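Local coordinates for enzyme subtilase SubTY from Bacillus sp. TY145 (Bacillus sp., PDB 5FFN), which probably cleaves peptide bonds in proteins as a serine endopeptidase of the subtilase family, with bound calcium and sodium ions, at residues V196-G200 with T201-A205; R277-L280 with Q281-K285. All coordinates share one frame; numbering follows the deposited sequence.

Contact 1 of 2, residues V196-G200 with T201-A205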
ATOM      1  N   VAL A 196     -14.061 -11.758   4.791  1.00 15.69           N
ATOM      2  CA  VAL A 196     -15.474 -11.934   5.093  1.00 16.60           C
ATOM      3  C   VAL A 196     -16.226 -11.870   3.774  1.00 17.10           C
ATOM      4  O   VAL A 196     -15.855 -11.079   2.881  1.00 16.73           O
ATOM      5  CB  VAL A 196     -16.026 -10.814   5.985  1.00 17.26           C
ATOM      6  CG1 VAL A 196     -17.505 -10.962   6.191  1.00 18.38           C
ATOM      7  CG2 VAL A 196     -15.217 -10.703   7.316  1.00 17.10           C
ATOM      8  N   GLN A 197     -17.275 -12.691   3.653  1.00 17.19           N
ATOM      9  CA  GLN A 197     -18.139 -12.696   2.477  1.00 16.68           C
ATOM     10  C   GLN A 197     -19.416 -11.921   2.730  1.00 17.72           C
ATOM     11  O   GLN A 197     -20.027 -11.975   3.818  1.00 18.04           O
ATOM     12  CB  GLN A 197     -18.474 -14.112   2.043  1.00 16.93           C
ATOM     13  CG  GLN A 197     -17.286 -14.987   1.751  1.00 16.56           C
ATOM     14  CD  GLN A 197     -16.518 -14.542   0.502  1.00 17.64           C
ATOM     15  OE1 GLN A 197     -17.095 -14.493  -0.607  1.00 14.14           O
ATOM     16  NE2 GLN A 197     -15.236 -14.194   0.683  1.00 15.79           N
ATOM     17  N   GLN A 198     -19.764 -11.090   1.764  1.00 17.42           N
ATOM     18  CA  GLN A 198     -21.012 -10.359   1.797  1.00 17.79           C
ATOM     19  C   GLN A 198     -21.489 -10.162   0.385  1.00 17.58           C
ATOM     20  O   GLN A 198     -20.712  -9.843  -0.529  1.00 16.32           O
ATOM     21  CB  GLN A 198     -20.881  -9.051   2.544  1.00 17.94           C
ATOM     22  CG  GLN A 198     -22.172  -8.323   2.620  1.00 19.46           C
ATOM     23  CD  GLN A 198     -22.098  -6.963   3.287  1.00 23.77           C
ATOM     24  OE1 GLN A 198     -21.173  -6.171   3.068  1.00 24.88           O
ATOM     25  NE2 GLN A 198     -23.103  -6.673   4.104  1.00 28.43           N
ATOM     26  N   ASN A 199     -22.779 -10.396   0.190  1.00 17.93           N
ATOM     27  CA  ASN A 199     -23.357 -10.369  -1.153  1.00 19.13           C
ATOM     28  C   ASN A 199     -22.666 -11.242  -2.171  1.00 19.54           C
ATOM     29  O   ASN A 199     -22.594 -10.884  -3.373  1.00 19.87           O
ATOM     30  CB  ASN A 199     -23.440  -8.923  -1.682  1.00 19.36           C
ATOM     31  CG  ASN A 199     -24.264  -8.046  -0.814  1.00 21.21           C
ATOM     32  OD1 ASN A 199     -25.355  -8.426  -0.379  1.00 21.83           O
ATOM     33  ND2 ASN A 199     -23.777  -6.847  -0.561  1.00 23.52           N
ATOM     34  N   GLY A 200     -22.186 -12.393  -1.711  1.00 18.89           N
ATOM     35  CA  GLY A 200     -21.569 -13.398  -2.572  1.00 18.99           C
ATOM     36  C   GLY A 200     -20.117 -13.176  -2.948  1.00 18.40           C
ATOM     37  O   GLY A 200     -19.551 -13.934  -3.721  1.00 18.63           O
ATOM     38  N   THR A 201     -19.490 -12.154  -2.380  1.00 16.77           N
ATOM     39  CA  THR A 201     -18.099 -11.861  -2.693  1.00 16.28           C
ATOM     40  C   THR A 201     -17.349 -11.491  -1.434  1.00 15.21           C
ATOM     41  O   THR A 201     -17.955 -11.288  -0.391  1.00 14.08           O
ATOM     42  CB  THR A 201     -17.979 -10.653  -3.728  1.00 15.87           C
ATOM     43  OG1 THR A 201     -18.225  -9.391  -3.095  1.00 16.42           O
ATOM     44  CG2 THR A 201     -18.939 -10.801  -4.864  1.00 16.34           C
ATOM     45  N   TYR A 202     -16.030 -11.342  -1.553  1.00 15.10           N
ATOM     46  CA  TYR A 202     -15.289 -10.645  -0.521  1.00 14.39           C
ATOM     47  C   TYR A 202     -15.882  -9.279  -0.218  1.00 14.08           C
ATOM     48  O   TYR A 202     -16.507  -8.640  -1.066  1.00 13.76           O
ATOM     49  CB  TYR A 202     -13.815 -10.493  -0.895  1.00 14.74           C
ATOM     50  CG  TYR A 202     -13.034 -11.760  -0.764  1.00 12.41           C
ATOM     51  CD1 TYR A 202     -12.508 -12.178   0.471  1.00 13.37           C
ATOM     52  CD2 TYR A 202     -12.846 -12.563  -1.851  1.00 13.74           C
ATOM     53  CE1 TYR A 202     -11.797 -13.369   0.582  1.00 13.43           C
ATOM     54  CE2 TYR A 202     -12.128 -13.748  -1.763  1.00 15.11           C
ATOM     55  CZ  TYR A 202     -11.602 -14.153  -0.548  1.00 11.99           C
ATOM     56  OH  TYR A 202     -10.872 -15.330  -0.548  1.00 13.78           O
ATOM     57  N   ARG A 203     -15.664  -8.835   1.019  1.00 13.91           N
ATOM     58  CA  ARG A 203     -16.168  -7.581   1.515  1.00 12.96           C
ATOM     59  C   ARG A 203     -15.047  -6.548   1.647  1.00 12.20           C
ATOM     60  O   ARG A 203     -13.984  -6.849   2.207  1.00 12.01           O
ATOM     61  CB  ARG A 203     -16.806  -7.817   2.912  1.00 13.86           C
ATOM     62  CG  ARG A 203     -17.431  -6.601   3.479  1.00 14.98           C
ATOM     63  CD  ARG A 203     -18.261  -6.935   4.751  1.00 16.43           C
ATOM     64  NE  ARG A 203     -19.071  -5.788   5.114  1.00 17.10           N
ATOM     65  CZ  ARG A 203     -18.658  -4.754   5.843  1.00 17.34           C
ATOM     66  NH1 ARG A 203     -17.426  -4.708   6.310  1.00 16.14           N
ATOM     67  NH2 ARG A 203     -19.478  -3.741   6.067  1.00 18.51           N
ATOM     68  N   VAL A 204     -15.279  -5.340   1.133  1.00 11.87           N
ATOM     69  CA  VAL A 204     -14.401  -4.215   1.396  1.00 11.23           C
ATOM     70  C   VAL A 204     -14.421  -3.890   2.897  1.00 11.88           C
ATOM     71  O   VAL A 204     -15.518  -3.736   3.487  1.00 11.30           O
ATOM     72  CB  VAL A 204     -14.806  -2.978   0.571  1.00 11.88           C
ATOM     73  CG1 VAL A 204     -13.838  -1.811   0.814  1.00 11.56           C
ATOM     74  CG2 VAL A 204     -14.823  -3.340  -0.918  1.00 13.28           C
ATOM     75  N   ALA A 205     -13.238  -3.722   3.505  1.00 12.01           N
ATOM     76  CA  ALA A 205     -13.183  -3.291   4.931  1.00 12.60           C
ATOM     77  C   ALA A 205     -13.728  -1.879   5.084  1.00 13.82           C
ATOM     78  O   ALA A 205     -13.523  -0.998   4.240  1.00 12.71           O
ATOM     79  CB  ALA A 205     -11.771  -3.440   5.538  1.00 13.63           C
TER
HETATM   80  O   HOH W   1     -22.113  -3.578   4.898  1.00 31.48           O
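Gln198 and Thr201 close a tight beta hairpin, strand 196-198 turning into strand 201-204 through a type I' beta turn. Backbone bonds come first. Gln198 N gives its hydrogen to Thr201 O at 2.8 Å, and Thr201 N returns one to Gln198 O at 3.2 Å, so this is an antiparallel hydrogen-bonded pair. The next pair, Gln197 with Tyr202, is non-hydrogen-bonded. Beyond it Arg203 N reaches Val196 O in a weak bond. Asn199 and Gly200 fill the corners of the turn with positive phi, as type I' requires.

Side-chain polar contacts lie on the face that carries Gln198 and Thr201. Gln198 stretches out with CG anti to the backbone N (chi1 -178°), which carries its amide across the end of Arg203, the two planes 49° apart. Gln198 OE1 accepts from Arg203 NE at 3.0 Å, and the donor stands above the carbonyl plane. The same oxygen also accepts from Gly292 N. A water accepts from Arg203 NH2 at 2.9 Å and more weakly from Gln198 NE2. Salt bridges from Arg203 NH1 to Glu194 and from NH2 to Asp206 probably fix the rotation of the guanidinium. Thr201 OG1 donates to Tyr202 O at 2.8 Å and is also bonded to Lys290 N, which ties the hairpin to the loop that carries ligands of a bound calcium ion.

The Tyr202 ring has the end of the Gln197 side chain over one face and meets Tyr307 edge-to-face. Tyr202 OH is hydrogen-bonded to Ser13 OG.

Contact 2 of 2, residues R277-L280 with Q281-K285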
ATOM      1  N   ARG A 277      -1.045  -2.895 -16.550  1.00  9.14           N
ATOM      2  CA  ARG A 277      -2.090  -2.217 -15.795  1.00 11.25           C
ATOM      3  C   ARG A 277      -3.467  -2.575 -16.338  1.00 11.39           C
ATOM      4  O   ARG A 277      -4.413  -2.798 -15.573  1.00 11.37           O
ATOM      5  CB  ARG A 277      -1.912  -0.703 -15.888  1.00 10.55           C
ATOM      6  CG  ARG A 277      -2.936   0.066 -15.106  1.00 12.41           C
ATOM      7  CD  ARG A 277      -2.642   1.514 -15.069  1.00 11.86           C
ATOM      8  NE  ARG A 277      -3.606   2.248 -14.248  1.00 12.76           N
ATOM      9  CZ  ARG A 277      -3.640   3.574 -14.150  1.00 13.83           C
ATOM     10  NH1 ARG A 277      -2.814   4.334 -14.848  1.00 14.23           N
ATOM     11  NH2 ARG A 277      -4.510   4.150 -13.346  1.00 13.15           N
ATOM     12  N   THR A 278      -3.568  -2.623 -17.676  1.00 11.63           N
ATOM     13  CA  THR A 278      -4.828  -2.938 -18.333  1.00 12.06           C
ATOM     14  C   THR A 278      -5.281  -4.354 -17.978  1.00 10.63           C
ATOM     15  O   THR A 278      -6.469  -4.605 -17.813  1.00 10.52           O
ATOM     16  CB  THR A 278      -4.661  -2.764 -19.867  1.00 12.68           C
ATOM     17  OG1 THR A 278      -4.471  -1.374 -20.110  1.00 17.19           O
ATOM     18  CG2 THR A 278      -5.838  -3.232 -20.643  1.00 16.54           C
ATOM     19  N   GLU A 279      -4.337  -5.265 -17.901  1.00 10.36           N
ATOM     20  CA  GLU A 279      -4.629  -6.662 -17.605  1.00 10.75           C
ATOM     21  C   GLU A 279      -4.974  -6.819 -16.108  1.00 10.54           C
ATOM     22  O   GLU A 279      -5.818  -7.636 -15.763  1.00  9.68           O
ATOM     23  CB  GLU A 279      -3.481  -7.543 -18.061  1.00 13.09           C
ATOM     24  CG  GLU A 279      -3.524  -8.950 -17.630  1.00 13.41           C
ATOM     25  CD  GLU A 279      -4.702  -9.793 -18.119  1.00 11.63           C
ATOM     26  OE1 GLU A 279      -5.651  -9.348 -18.800  1.00 11.01           O
ATOM     27  OE2 GLU A 279      -4.702 -10.968 -17.721  1.00 13.30           O
ATOM     28  N   LEU A 280      -4.369  -6.021 -15.236  1.00 10.29           N
ATOM     29  CA  LEU A 280      -4.872  -5.955 -13.837  1.00 10.09           C
ATOM     30  C   LEU A 280      -6.349  -5.545 -13.782  1.00 10.40           C
ATOM     31  O   LEU A 280      -7.155  -6.127 -13.038  1.00 10.40           O
ATOM     32  CB  LEU A 280      -4.009  -5.042 -12.940  1.00 11.75           C
ATOM     33  CG  LEU A 280      -2.609  -5.520 -12.575  1.00 13.03           C
ATOM     34  CD1 LEU A 280      -1.816  -4.340 -11.920  1.00 16.92           C
ATOM     35  CD2 LEU A 280      -2.671  -6.736 -11.644  1.00 14.73           C
ATOM     36  N   GLN A 281      -6.703  -4.543 -14.568  1.00  9.57           N
ATOM     37  CA  GLN A 281      -8.062  -4.086 -14.656  1.00 10.85           C
ATOM     38  C   GLN A 281      -8.961  -5.206 -15.213  1.00  9.78           C
ATOM     39  O   GLN A 281     -10.051  -5.435 -14.690  1.00 10.70           O
ATOM     40  CB  GLN A 281      -8.110  -2.848 -15.523  1.00 10.34           C
ATOM     41  CG  GLN A 281      -7.349  -1.648 -14.918  1.00 11.91           C
ATOM     42  CD  GLN A 281      -7.281  -0.462 -15.882  1.00 14.19           C
ATOM     43  OE1 GLN A 281      -7.726  -0.594 -17.021  1.00 14.86           O
ATOM     44  NE2 GLN A 281      -6.681   0.676 -15.449  1.00 10.58           N
ATOM     45  N   ASN A 282      -8.502  -5.900 -16.274  1.00 10.32           N
ATOM     46  CA  ASN A 282      -9.312  -6.961 -16.927  1.00  9.94           C
ATOM     47  C   ASN A 282      -9.579  -8.077 -15.915  1.00 10.30           C
ATOM     48  O   ASN A 282     -10.712  -8.523 -15.763  1.00 11.42           O
ATOM     49  CB  ASN A 282      -8.599  -7.566 -18.145  1.00 10.22           C
ATOM     50  CG  ASN A 282      -8.424  -6.590 -19.294  1.00 11.69           C
ATOM     51  OD1 ASN A 282      -9.149  -5.582 -19.413  1.00 14.13           O
ATOM     52  ND2 ASN A 282      -7.479  -6.886 -20.148  1.00 11.11           N
ATOM     53  N   ARG A 283      -8.536  -8.451 -15.196  1.00  8.98           N
ATOM     54  CA  ARG A 283      -8.627  -9.507 -14.169  1.00 10.76           C
ATOM     55  C   ARG A 283      -9.564  -9.079 -13.043  1.00 10.18           C
ATOM     56  O   ARG A 283     -10.313  -9.904 -12.500  1.00 11.40           O
ATOM     57  CB  ARG A 283      -7.256  -9.853 -13.618  1.00 10.37           C
ATOM     58  CG  ARG A 283      -6.392 -10.701 -14.602  1.00 11.96           C
ATOM     59  CD  ARG A 283      -5.074 -10.996 -13.980  1.00 12.65           C
ATOM     60  NE  ARG A 283      -4.189 -11.743 -14.895  1.00 13.79           N
ATOM     61  CZ  ARG A 283      -3.352 -12.713 -14.534  1.00 14.78           C
ATOM     62  NH1 ARG A 283      -3.288 -13.157 -13.296  1.00 16.04           N
ATOM     63  NH2 ARG A 283      -2.552 -13.259 -15.433  1.00 14.09           N
ATOM     64  N   ALA A 284      -9.496  -7.802 -12.670  1.00 10.35           N
ATOM     65  CA  ALA A 284     -10.332  -7.289 -11.579  1.00 10.50           C
ATOM     66  C   ALA A 284     -11.800  -7.547 -11.896  1.00 10.35           C
ATOM     67  O   ALA A 284     -12.601  -7.940 -11.040  1.00 10.40           O
ATOM     68  CB  ALA A 284     -10.074  -5.769 -11.361  1.00 10.84           C
ATOM     69  N   LYS A 285     -12.137  -7.344 -13.159  1.00 10.17           N
ATOM     70  CA  LYS A 285     -13.511  -7.424 -13.622  1.00 10.72           C
ATOM     71  C   LYS A 285     -14.031  -8.840 -13.578  1.00 11.08           C
ATOM     72  O   LYS A 285     -15.241  -9.019 -13.561  1.00 11.67           O
ATOM     73  CB  LYS A 285     -13.637  -6.827 -15.027  1.00 10.69           C
ATOM     74  CG  LYS A 285     -13.385  -5.336 -15.124  1.00 11.40           C
ATOM     75  CD  LYS A 285     -13.400  -4.932 -16.567  1.00 14.13           C
ATOM     76  CE  LYS A 285     -12.897  -3.593 -16.852  1.00 13.89           C
ATOM     77  NZ  LYS A 285     -13.211  -3.298 -18.335  1.00 15.67           N
TER
HETATM   78  O   HOH W   2      -6.264   0.400 -19.536  1.00 27.09           O
HETATM   79  O   HOH W   3      -2.521 -12.543 -18.282  1.00 16.02           O
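Glu279 and Arg283, one helical turn apart, form an i to i+4 salt bridge on the surface of helix 273-286. Arg283 NE meets Glu279 OE2 at 3.0 Å along a nearly straight bond (168°). The carboxylate and guanidinium planes stand at 90° to each other: the oxygen lies in the guanidinium plane, at its edge, while the nitrogen comes from above the carboxylate plane. With CG anti to the backbone N and a bend at chi2 (62°), the Glu279 carboxylate turns toward the next turn of the helix. A water bridges the pair, giving to Glu279 OE2 at 2.7 Å and accepting from Arg283 NH2. The other carboxylate oxygen, Glu279 OE1, takes a weak bond from Asn282 ND2, whose amide is steeply turned against it. Arg283 NH1 bonds to Arg309 O. With an alanine here, the Glu279 carboxylate would probably lose its charge partner, and Arg309 O this donor.

On another side, the Arg277 chain runs extended past Gln281, with NE 3.7 Å from Gln281 NE2. Both nitrogens are held by Glu227 OE2, so one carboxylate gathers the two side chains. A second water donates to Thr278 OG1, also bonded to Ser274 O, and, at 3.1 Å, to Gln281 OE1. Backbone i to i+4 bonds, such as Gln281 N to Arg277 O, hold the turn. Leu280 packs on Leu260, Ala261 and Ile264 of helix 250-267. Glu279, Asn282 and Arg283 are at least partly exposed, and the first and last make the i to i+4 salt bridge typical of an alpha helix.

In the fold
Contact 1 and contact 2 are separate local features in series along the chain. Their centres lie about 20 Å apart and their nearest atoms about 9 Å, without touching. The loop after helix 273-286 connects them: it carries Asp288 and Ile289, ligands of a calcium ion, and Lys290, Gly291 and Gly292, which bond to the hairpin. The side chain of Thr201 is about 7 Å from a calcium ion, and that of Arg277 about 5 Å from the sodium ion. No residue of either contact is a ligand of these metals. Neither includes His72, Asp35 or Ser251, the probable catalytic triad; Ser251 lies in the first turn of helix 250-267, on which contact 2 packs.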